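PDB 3E0R: C3-degrading proteinase (CppA protein), which probably degrades complement C3 as a proteinase, and is built from two regions of the glyoxalase clan. Local coordinates for residues E88-K93 with I146-F151; P14-N19 with E53-E58; I153-H158 with A174-I179; L77-E82 with D117-H122. All coordinates share one frame; numbering follows the deposited sequence.

Interaction 1: residues E88-K93 with I146-F151; sequences EGILSK and ISLSKF
Ile146 meets segment 88-93 through its CG2 methyl. That methyl lies 3.8 Å from Lys93 CG, at the base of the lysine chain. It also comes within 4.2 Å of the carbonyl oxygen Gly89 O. The torsion about CA-CB sets CG2 of Ile146 anti to its own carbonyl carbon, while CG1 takes the position between N and C (chi1 69°). The carbonyl oxygen of Ile146 faces Ile90 CG1 at 4.3 Å, a loose contact.

At Leu148 the loop reaches the helix again. Its methyl CD2 touches Ile90 CD1 at 3.7 Å, methyl against methyl, and the two side chains cross at about a right angle. Leu148 also packs on Val81 of strand 74-81, and Ile90 on Phe109 of strand 107-112, which places this touch in the core. No hydrogen bond joins the two segments. Beyond Leu148, the backbone N of Ser149 is held by the side chain of Glu86, one turn before Ile90 on helix 84-91. Phe151 then begins strand 151-159. This is helix-to-loop packing: the loop that leads into strand 151-159 lies against the helix that follows strand 74-81 in a beta-alpha connection.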
# COMPACT_ATOMS: atom_id res chain seq x y z
N GLU A 88 12.72 14.24 -6.91
CA GLU A 88 12.98 15.67 -6.99
C GLU A 88 12.08 16.33 -8.02
O GLU A 88 11.76 17.51 -7.89
CB GLU A 88 14.47 15.92 -7.31
CG GLU A 88 15.45 15.21 -6.34
CD GLU A 88 16.90 15.70 -6.42
OE1 GLU A 88 17.30 16.45 -7.37
OE2 GLU A 88 17.67 15.31 -5.50
N GLY A 89 11.68 15.57 -9.04
CA GLY A 89 10.73 16.05 -10.03
C GLY A 89 9.37 16.28 -9.40
O GLY A 89 8.74 17.34 -9.60
N ILE A 90 8.91 15.28 -8.65
CA ILE A 90 7.68 15.37 -7.87
C ILE A 90 7.69 16.59 -6.94
O ILE A 90 6.74 17.37 -6.94
CB ILE A 90 7.42 14.08 -7.01
CG1 ILE A 90 7.22 12.84 -7.89
CG2 ILE A 90 6.19 14.22 -6.10
CD1 ILE A 90 7.37 11.55 -6.99
N LEU A 91 8.76 16.77 -6.17
CA LEU A 91 8.84 17.89 -5.20
C LEU A 91 8.86 19.27 -5.90
O LEU A 91 8.27 20.23 -5.41
CB LEU A 91 10.03 17.69 -4.28
CG LEU A 91 9.83 16.55 -3.27
CD1 LEU A 91 11.17 16.11 -2.68
CD2 LEU A 91 8.80 16.92 -2.16
N SER A 92 9.49 19.33 -7.08
CA SER A 92 9.48 20.55 -7.90
C SER A 92 8.06 21.00 -8.25
O SER A 92 7.85 22.16 -8.60
CB SER A 92 10.31 20.39 -9.19
OG SER A 92 9.64 19.59 -10.15
N LYS A 93 7.09 20.10 -8.14
CA LYS A 93 5.71 20.39 -8.55
C LYS A 93 4.68 20.53 -7.42
O LYS A 93 3.61 21.08 -7.64
CB LYS A 93 5.24 19.34 -9.57
CG LYS A 93 5.97 19.38 -10.91
CD LYS A 93 5.51 20.55 -11.79
CE LYS A 93 6.44 20.78 -13.00
NZ LYS A 93 7.80 21.38 -12.65
N ILE A 146 6.57 13.99 -14.66
CA ILE A 146 6.63 13.56 -13.24
C ILE A 146 6.42 12.07 -13.04
O ILE A 146 6.68 11.53 -11.95
CB ILE A 146 5.62 14.29 -12.30
CG1 ILE A 146 4.17 13.85 -12.63
CG2 ILE A 146 5.87 15.83 -12.32
CD1 ILE A 146 3.18 14.12 -11.53
N SER A 147 5.92 11.39 -14.06
CA SER A 147 5.58 9.99 -13.91
C SER A 147 6.75 9.19 -13.35
O SER A 147 7.87 9.33 -13.83
CB SER A 147 5.07 9.43 -15.23
OG SER A 147 3.70 9.78 -15.37
N LEU A 148 6.47 8.41 -12.30
CA LEU A 148 7.44 7.47 -11.73
C LEU A 148 7.57 6.35 -12.72
O LEU A 148 6.59 5.70 -13.04
CB LEU A 148 7.00 6.91 -10.36
CG LEU A 148 7.01 7.86 -9.16
CD1 LEU A 148 6.50 7.17 -7.91
CD2 LEU A 148 8.40 8.52 -8.90
N SER A 149 8.79 6.13 -13.21
CA SER A 149 9.05 5.06 -14.18
C SER A 149 8.97 3.66 -13.57
O SER A 149 8.28 2.81 -14.12
CB SER A 149 10.37 5.26 -14.91
OG SER A 149 11.45 4.88 -14.09
N LYS A 150 9.68 3.46 -12.45
CA LYS A 150 9.65 2.22 -11.64
C LYS A 150 9.66 2.52 -10.11
O LYS A 150 10.46 3.28 -9.58
CB LYS A 150 10.78 1.28 -12.04
CG LYS A 150 11.35 0.32 -10.96
CD LYS A 150 10.44 -0.81 -10.55
CE LYS A 150 11.16 -1.99 -9.90
NZ LYS A 150 11.68 -1.73 -8.54
N PHE A 151 8.72 1.87 -9.42
CA PHE A 151 8.68 1.86 -7.96
C PHE A 151 8.16 0.49 -7.44
O PHE A 151 7.56 -0.30 -8.18
CB PHE A 151 7.86 3.06 -7.37
CG PHE A 151 6.37 2.99 -7.61
CD1 PHE A 151 5.55 2.25 -6.77
CD2 PHE A 151 5.78 3.65 -8.67
CE1 PHE A 151 4.20 2.15 -6.99
CE2 PHE A 151 4.41 3.55 -8.91
CZ PHE A 151 3.63 2.80 -8.08

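Interaction 2: residues P14-N19 with E53-E58; sequences PTLKAN and EKLVLE
Ala18 N gives its hydrogen to Glu58 O at 2.7 Å, the shortest of four backbone bonds between these strands. The donor sits above the carbonyl plane, 43° out of it. Lys17 CA also approaches Glu58 O, at 3.1 Å, as a CA-H...O contact. One carbonyl thus meets two neighbouring residues. The other bonds run from Val56 N to Pro14 O, from Leu16 N to Val56 O and from Glu58 N to Leu16 O.

On one face, Thr15 CG2 lies 3.5 Å from Glu58 CB. The methyl is there because CG2 is anti to the threonine N, with OG1 turned to the side of N (chi1 -63°). OG1 rests against Val56 CB at 3.7 Å. On the other face, Leu55 CD1 lies 3.8 Å from Pro14 CG and 4.1 Å from Leu16 CG, and its side chain crosses both at about a right angle. Leu57 CD2 reaches Leu16 CB at 4.0 Å. Helix 21-31 packs on this face, with Tyr28 touching both Leu16 and Leu57. Lys17 NZ is bound by the carbonyl oxygens of Asn190 and Thr193.

Lys54 and Leu55 together oppose Leu46, a classic beta bulge beside the contact. The parallel pairing of strands 9-18 and 53-59, with helix 21-31 against one face, fits the beta-alpha-beta-beta-beta module of the glyoxalase clan.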
# COMPACT_ATOMS: atom_id res chain seq x y z
N PRO A 14 -1.56 -4.11 -1.88
CA PRO A 14 -2.52 -3.58 -0.93
C PRO A 14 -3.66 -2.88 -1.67
O PRO A 14 -3.47 -2.40 -2.80
CB PRO A 14 -1.72 -2.58 -0.15
CG PRO A 14 -0.61 -2.15 -1.13
CD PRO A 14 -0.34 -3.28 -2.01
N THR A 15 -4.85 -2.99 -1.07
CA THR A 15 -6.04 -2.24 -1.44
C THR A 15 -6.34 -1.35 -0.26
O THR A 15 -6.54 -1.84 0.87
CB THR A 15 -7.31 -3.11 -1.71
OG1 THR A 15 -7.08 -4.00 -2.83
CG2 THR A 15 -8.58 -2.20 -1.94
N LEU A 16 -6.34 -0.04 -0.53
CA LEU A 16 -6.78 0.99 0.39
C LEU A 16 -8.17 1.47 -0.02
O LEU A 16 -8.43 1.74 -1.20
CB LEU A 16 -5.78 2.16 0.40
CG LEU A 16 -4.31 1.81 0.74
CD1 LEU A 16 -3.44 3.09 0.78
CD2 LEU A 16 -4.15 1.02 2.10
N LYS A 17 -9.06 1.58 0.95
CA LYS A 17 -10.36 2.19 0.72
C LYS A 17 -10.24 3.73 0.60
O LYS A 17 -9.45 4.37 1.33
CB LYS A 17 -11.36 1.75 1.78
CG LYS A 17 -11.57 0.29 1.70
CD LYS A 17 -12.44 -0.24 2.85
CE LYS A 17 -13.95 0.02 2.66
NZ LYS A 17 -14.69 0.16 3.94
N ALA A 18 -10.96 4.27 -0.39
CA ALA A 18 -10.92 5.69 -0.80
C ALA A 18 -12.34 6.22 -0.71
O ALA A 18 -13.27 5.53 -1.09
CB ALA A 18 -10.43 5.83 -2.22
N ASN A 19 -12.51 7.44 -0.19
CA ASN A 19 -13.83 8.08 -0.11
C ASN A 19 -14.15 8.80 -1.41
O ASN A 19 -14.98 8.35 -2.18
CB ASN A 19 -13.93 9.03 1.10
CG ASN A 19 -15.28 9.82 1.17
OD1 ASN A 19 -16.19 9.64 0.35
ND2 ASN A 19 -15.39 10.68 2.17
N GLU A 53 0.36 -3.76 -11.81
CA GLU A 53 -0.40 -3.27 -10.71
C GLU A 53 0.41 -3.42 -9.42
O GLU A 53 0.89 -4.50 -9.10
CB GLU A 53 -1.73 -4.06 -10.61
CG GLU A 53 -2.66 -3.66 -9.48
CD GLU A 53 -3.98 -4.47 -9.42
OE1 GLU A 53 -4.99 -3.92 -9.89
OE2 GLU A 53 -4.07 -5.61 -8.87
N LYS A 54 0.48 -2.34 -8.65
CA LYS A 54 1.17 -2.30 -7.36
C LYS A 54 0.33 -1.79 -6.17
O LYS A 54 0.65 -2.06 -5.05
CB LYS A 54 2.50 -1.52 -7.55
CG LYS A 54 3.28 -2.09 -8.74
CD LYS A 54 4.70 -1.85 -8.72
CE LYS A 54 5.41 -2.60 -9.90
NZ LYS A 54 6.77 -2.04 -10.16
N LEU A 55 -0.74 -1.05 -6.46
CA LEU A 55 -1.63 -0.49 -5.46
C LEU A 55 -3.02 -0.43 -6.05
O LEU A 55 -3.17 -0.22 -7.26
CB LEU A 55 -1.17 0.92 -5.05
CG LEU A 55 -2.06 1.64 -4.00
CD1 LEU A 55 -2.15 0.91 -2.67
CD2 LEU A 55 -1.56 3.05 -3.83
N VAL A 56 -4.03 -0.69 -5.24
CA VAL A 56 -5.42 -0.63 -5.69
C VAL A 56 -6.15 0.26 -4.70
O VAL A 56 -6.01 0.07 -3.50
CB VAL A 56 -6.09 -2.07 -5.78
CG1 VAL A 56 -7.59 -1.97 -6.09
CG2 VAL A 56 -5.38 -2.92 -6.83
N LEU A 57 -6.86 1.29 -5.20
CA LEU A 57 -7.83 2.06 -4.39
C LEU A 57 -9.22 1.57 -4.62
O LEU A 57 -9.64 1.34 -5.75
CB LEU A 57 -7.81 3.54 -4.72
CG LEU A 57 -6.48 4.25 -4.57
CD1 LEU A 57 -6.77 5.68 -4.80
CD2 LEU A 57 -5.76 3.96 -3.19
N GLU A 58 -9.97 1.46 -3.54
CA GLU A 58 -11.32 0.96 -3.60
C GLU A 58 -12.32 1.92 -2.97
O GLU A 58 -12.22 2.27 -1.79
CB GLU A 58 -11.35 -0.35 -2.84
CG GLU A 58 -12.67 -0.94 -2.75
CD GLU A 58 -12.63 -2.39 -3.12
OE1 GLU A 58 -12.11 -2.72 -4.24
OE2 GLU A 58 -13.13 -3.19 -2.31

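Interaction 3: residues I153-H158 with A174-I179; sequences ISMELH and ASLDFI
Ser154 brings its CB to 3.2 Å from Ser175 O, a close approach. Selenomethionine Met155 then gives its N to the same oxygen, Ser175 O. Its own carbonyl oxygen accepts Asp177 N and also a water at 2.9 Å. Met155 CG sits between N and the carbonyl carbon (chi1 71°) and meets Leu176 CG at 4.0 Å.

Glu156 lies beside Asp177, both pointing the same way, with Glu156 CG 3.8 Å from Asp177 CB. Their carboxylates are 57° apart in plane, and OE2 of Glu156 is 4.4 Å from OD2 of Asp177. The likely repulsion may be eased by Arg76, which forms a salt bridge with Glu156.

Leu157 exchanges two 2.7 Å backbone bonds, giving N to Asp177 O and taking Ile179 N at its O. Its CB comes obliquely to the Phe178 ring, 3.8 Å from CD1. His158 runs alongside Ile179, whose CG2 meets the ring edge at CD2, while ND1 binds Lys72 O.

These parallel strands are the two arms of a beta-alpha-beta unit through helix 169-172. Strand 176-180 is outermost in its sheet, and strand 74-81 flanks strand 151-159 on the other side.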
# COMPACT_ATOMS: atom_id res chain seq x y z
N ILE A 153 6.22 -1.16 -3.88
CA ILE A 153 5.43 -0.88 -2.70
C ILE A 153 5.85 -1.82 -1.60
O ILE A 153 6.01 -3.01 -1.80
CB ILE A 153 3.90 -1.08 -2.93
CG1 ILE A 153 3.39 -0.12 -3.99
CG2 ILE A 153 3.04 -0.92 -1.61
CD1 ILE A 153 3.59 1.23 -3.78
N SER A 154 6.03 -1.29 -0.41
CA SER A 154 6.00 -2.15 0.77
C SER A 154 5.17 -1.41 1.80
O SER A 154 4.61 -0.33 1.50
CB SER A 154 7.42 -2.47 1.23
OG SER A 154 8.15 -1.33 1.56
N MSE A 155 5.06 -1.96 3.00
CA MSE A 155 4.26 -1.26 4.01
C MSE A 155 4.59 -1.62 5.45
O MSE A 155 5.12 -2.69 5.75
CB MSE A 155 2.78 -1.57 3.75
CG MSE A 155 2.44 -2.98 4.07
SE MSE A 155 0.92 -3.54 3.05
CE MSE A 155 1.91 -4.22 1.48
N GLU A 156 4.24 -0.71 6.35
CA GLU A 156 4.26 -1.00 7.76
C GLU A 156 2.81 -1.14 8.19
O GLU A 156 1.98 -0.33 7.79
CB GLU A 156 4.95 0.09 8.53
CG GLU A 156 6.43 0.07 8.38
CD GLU A 156 7.08 1.42 8.54
OE1 GLU A 156 6.43 2.40 8.98
OE2 GLU A 156 8.28 1.49 8.25
N LEU A 157 2.49 -2.20 8.95
CA LEU A 157 1.13 -2.48 9.39
C LEU A 157 1.06 -2.46 10.88
O LEU A 157 1.90 -3.01 11.53
CB LEU A 157 0.68 -3.83 8.86
CG LEU A 157 0.63 -4.01 7.34
CD1 LEU A 157 0.01 -5.32 6.99
CD2 LEU A 157 -0.13 -2.88 6.62
N HIS A 158 0.03 -1.81 11.43
CA HIS A 158 -0.21 -1.75 12.85
C HIS A 158 -1.02 -2.98 13.29
O HIS A 158 -2.13 -3.23 12.80
CB HIS A 158 -0.95 -0.45 13.22
CG HIS A 158 -0.09 0.78 13.26
ND1 HIS A 158 -0.47 1.96 12.67
CD2 HIS A 158 1.09 1.02 13.87
CE1 HIS A 158 0.46 2.88 12.89
NE2 HIS A 158 1.42 2.33 13.62
N ALA A 174 10.28 -8.77 3.36
CA ALA A 174 10.53 -7.36 3.65
C ALA A 174 9.40 -6.41 3.18
O ALA A 174 9.36 -5.24 3.60
CB ALA A 174 11.89 -6.93 3.00
N SER A 175 8.51 -6.90 2.31
CA SER A 175 7.36 -6.12 1.81
C SER A 175 6.45 -5.68 2.94
O SER A 175 5.75 -4.68 2.80
CB SER A 175 6.52 -6.92 0.83
OG SER A 175 7.28 -7.29 -0.29
N LEU A 176 6.49 -6.41 4.06
CA LEU A 176 5.55 -6.18 5.15
C LEU A 176 6.17 -6.18 6.56
O LEU A 176 6.73 -7.16 6.99
CB LEU A 176 4.53 -7.25 5.05
CG LEU A 176 3.12 -6.81 5.15
CD1 LEU A 176 2.21 -7.71 4.24
CD2 LEU A 176 2.84 -6.79 6.73
N ASP A 177 6.05 -5.06 7.25
CA ASP A 177 6.60 -4.86 8.57
C ASP A 177 5.46 -4.67 9.57
O ASP A 177 4.66 -3.76 9.39
CB ASP A 177 7.45 -3.60 8.52
CG ASP A 177 8.50 -3.57 9.55
OD1 ASP A 177 9.08 -4.66 9.79
OD2 ASP A 177 8.80 -2.46 10.10
N PHE A 178 5.37 -5.50 10.62
CA PHE A 178 4.30 -5.35 11.62
C PHE A 178 4.78 -4.53 12.81
O PHE A 178 5.75 -4.86 13.45
CB PHE A 178 3.78 -6.69 12.14
CG PHE A 178 2.88 -7.40 11.20
CD1 PHE A 178 1.64 -6.87 10.89
CD2 PHE A 178 3.27 -8.58 10.59
CE1 PHE A 178 0.80 -7.52 10.00
CE2 PHE A 178 2.42 -9.22 9.68
CZ PHE A 178 1.20 -8.71 9.41
N ILE A 179 4.06 -3.47 13.14
CA ILE A 179 4.36 -2.66 14.30
C ILE A 179 3.31 -2.93 15.38
O ILE A 179 2.12 -2.86 15.08
CB ILE A 179 4.36 -1.19 13.93
CG1 ILE A 179 5.52 -0.91 12.97
CG2 ILE A 179 4.42 -0.33 15.19
CD1 ILE A 179 5.47 0.42 12.33
O HOH W 1 7.99 -2.56 5.31

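Interaction 4: residues L77-E82 with D117-H122; sequences LIVKVE and DLILIH
His122 carries much of the contact through its imidazole ring. Lys80 CA lies over one face, 4.2 Å from the ring centroid, a CH-pi contact 22° off the normal. Ile78 CG2 meets the ring edge, 3.4 Å from NE2. A chi1 of 77° puts CG between N and the carbonyl carbon; the ring lies near Ile78 and Lys80. Its ND1 accepts the backbone N of Glu124, a bond that helps fix the ring.

On the other face of the sheet, that of Leu77, Val79 and Ile119, branched side chains pack together. Val81 CG2 is 3.5 Å from Ile121 CG2, and Val79 CG2 is 3.9 Å from Ile119 CG2. Leu77 and Ile119 lie side by side, pointing the same way.

Five backbone bonds set this register. They alternate from Leu77 N to Leu118 O through to Val81 N to His122 O, the last at 2.7 Å and 173°. Further out, strand 151-159 pairs with the other edge of 74-81, and strand 107-112 with the other edge of 118-122.

The chemistry thus differs by face: one is hydrocarbon; the other mixes Ile78, Leu120 and the Lys80 chain with one imidazole, whose bond from Glu124 N is consistent with ND1 acting as an acceptor.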
# COMPACT_ATOMS: atom_id res chain seq x y z
N LEU A 77 2.55 3.47 4.06
CA LEU A 77 2.87 2.92 2.74
C LEU A 77 4.20 3.43 2.33
O LEU A 77 4.43 4.63 2.38
CB LEU A 77 1.86 3.38 1.69
CG LEU A 77 1.77 2.58 0.36
CD1 LEU A 77 1.16 1.20 0.54
CD2 LEU A 77 0.97 3.42 -0.67
N ILE A 78 5.06 2.54 1.88
CA ILE A 78 6.44 2.85 1.50
C ILE A 78 6.61 2.62 0.00
O ILE A 78 6.33 1.57 -0.52
CB ILE A 78 7.45 2.08 2.34
CG1 ILE A 78 7.12 2.26 3.84
CG2 ILE A 78 8.92 2.53 2.05
CD1 ILE A 78 7.93 1.40 4.72
N VAL A 79 6.99 3.68 -0.69
CA VAL A 79 7.14 3.66 -2.15
C VAL A 79 8.60 3.89 -2.41
O VAL A 79 9.11 4.96 -2.19
CB VAL A 79 6.27 4.74 -2.81
CG1 VAL A 79 6.41 4.70 -4.33
CG2 VAL A 79 4.78 4.58 -2.35
N LYS A 80 9.29 2.83 -2.78
CA LYS A 80 10.70 2.89 -3.09
C LYS A 80 10.84 3.14 -4.55
O LYS A 80 10.49 2.27 -5.34
CB LYS A 80 11.37 1.57 -2.77
CG LYS A 80 12.88 1.48 -3.18
CD LYS A 80 13.39 0.03 -2.97
CE LYS A 80 14.89 -0.04 -2.97
NZ LYS A 80 15.41 1.11 -3.72
N VAL A 81 11.32 4.32 -4.91
CA VAL A 81 11.49 4.75 -6.29
C VAL A 81 12.90 4.37 -6.79
O VAL A 81 13.89 4.53 -6.08
CB VAL A 81 11.23 6.26 -6.40
CG1 VAL A 81 11.59 6.84 -7.78
CG2 VAL A 81 9.81 6.55 -6.06
N GLU A 82 12.96 3.85 -8.02
CA GLU A 82 14.25 3.53 -8.68
C GLU A 82 15.17 4.75 -9.01
O GLU A 82 16.32 4.76 -8.58
CB GLU A 82 14.00 2.75 -10.00
CG GLU A 82 15.25 2.30 -10.73
CD GLU A 82 16.01 1.26 -9.92
OE1 GLU A 82 15.38 0.66 -9.01
OE2 GLU A 82 17.22 1.02 -10.21
N ASP A 117 -3.71 8.39 5.03
CA ASP A 117 -2.71 7.36 4.98
C ASP A 117 -1.40 8.09 4.82
O ASP A 117 -1.28 9.00 4.00
CB ASP A 117 -3.01 6.44 3.81
CG ASP A 117 -4.28 5.59 4.03
OD1 ASP A 117 -4.43 5.09 5.19
OD2 ASP A 117 -5.11 5.41 3.05
N LEU A 118 -0.41 7.73 5.63
CA LEU A 118 0.93 8.33 5.55
C LEU A 118 1.77 7.54 4.58
O LEU A 118 1.92 6.32 4.71
CB LEU A 118 1.58 8.34 6.93
CG LEU A 118 2.91 9.05 7.18
CD1 LEU A 118 2.99 10.52 6.71
CD2 LEU A 118 3.16 9.01 8.64
N ILE A 119 2.31 8.24 3.58
CA ILE A 119 3.09 7.65 2.50
C ILE A 119 4.49 8.19 2.58
O ILE A 119 4.67 9.39 2.74
CB ILE A 119 2.51 7.94 1.06
CG1 ILE A 119 1.15 7.26 0.74
CG2 ILE A 119 3.42 7.33 -0.02
CD1 ILE A 119 0.03 7.37 1.72
N LEU A 120 5.47 7.29 2.53
CA LEU A 120 6.87 7.63 2.43
C LEU A 120 7.30 7.32 1.01
O LEU A 120 7.14 6.20 0.56
CB LEU A 120 7.73 6.82 3.43
CG LEU A 120 9.28 6.93 3.30
CD1 LEU A 120 9.75 8.39 3.62
CD2 LEU A 120 10.01 5.98 4.17
N ILE A 121 7.82 8.31 0.29
CA ILE A 121 8.45 8.09 -1.02
C ILE A 121 9.94 8.32 -0.90
O ILE A 121 10.35 9.41 -0.50
CB ILE A 121 7.90 9.01 -2.13
CG1 ILE A 121 6.37 8.97 -2.12
CG2 ILE A 121 8.46 8.60 -3.54
CD1 ILE A 121 5.77 8.86 -3.54
N HIS A 122 10.72 7.32 -1.26
CA HIS A 122 12.14 7.37 -1.04
C HIS A 122 12.83 6.57 -2.13
O HIS A 122 12.19 5.97 -2.95
CB HIS A 122 12.47 6.82 0.36
CG HIS A 122 12.43 5.33 0.44
ND1 HIS A 122 13.54 4.54 0.22
CD2 HIS A 122 11.41 4.48 0.69
CE1 HIS A 122 13.19 3.26 0.32
NE2 HIS A 122 11.90 3.20 0.59

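In the fold
Interactions 2, 3 and 4 are parallel strand pairs, whereas interaction 1 is loop-to-helix packing without a hydrogen bond across it. Interactions 3 and 4 share one sheet: strands 74-81 and 151-159 are neighbours in it, and Ser154 N probably hydrogen-bonds Ile78 O. Interaction 2 belongs to the other sheet. Its Pro14 CG touches both Leu77 and Ile153, so the two sheets meet there. Interactions 2 and 4 are buried and mostly apolar. Interaction 3 is partly exposed and carries one acidic side chain on each strand, Glu156 and Asp177. Interaction 1 lies farthest from the chain centre but is still largely buried; Phe151 against Val79 joins it to interaction 4.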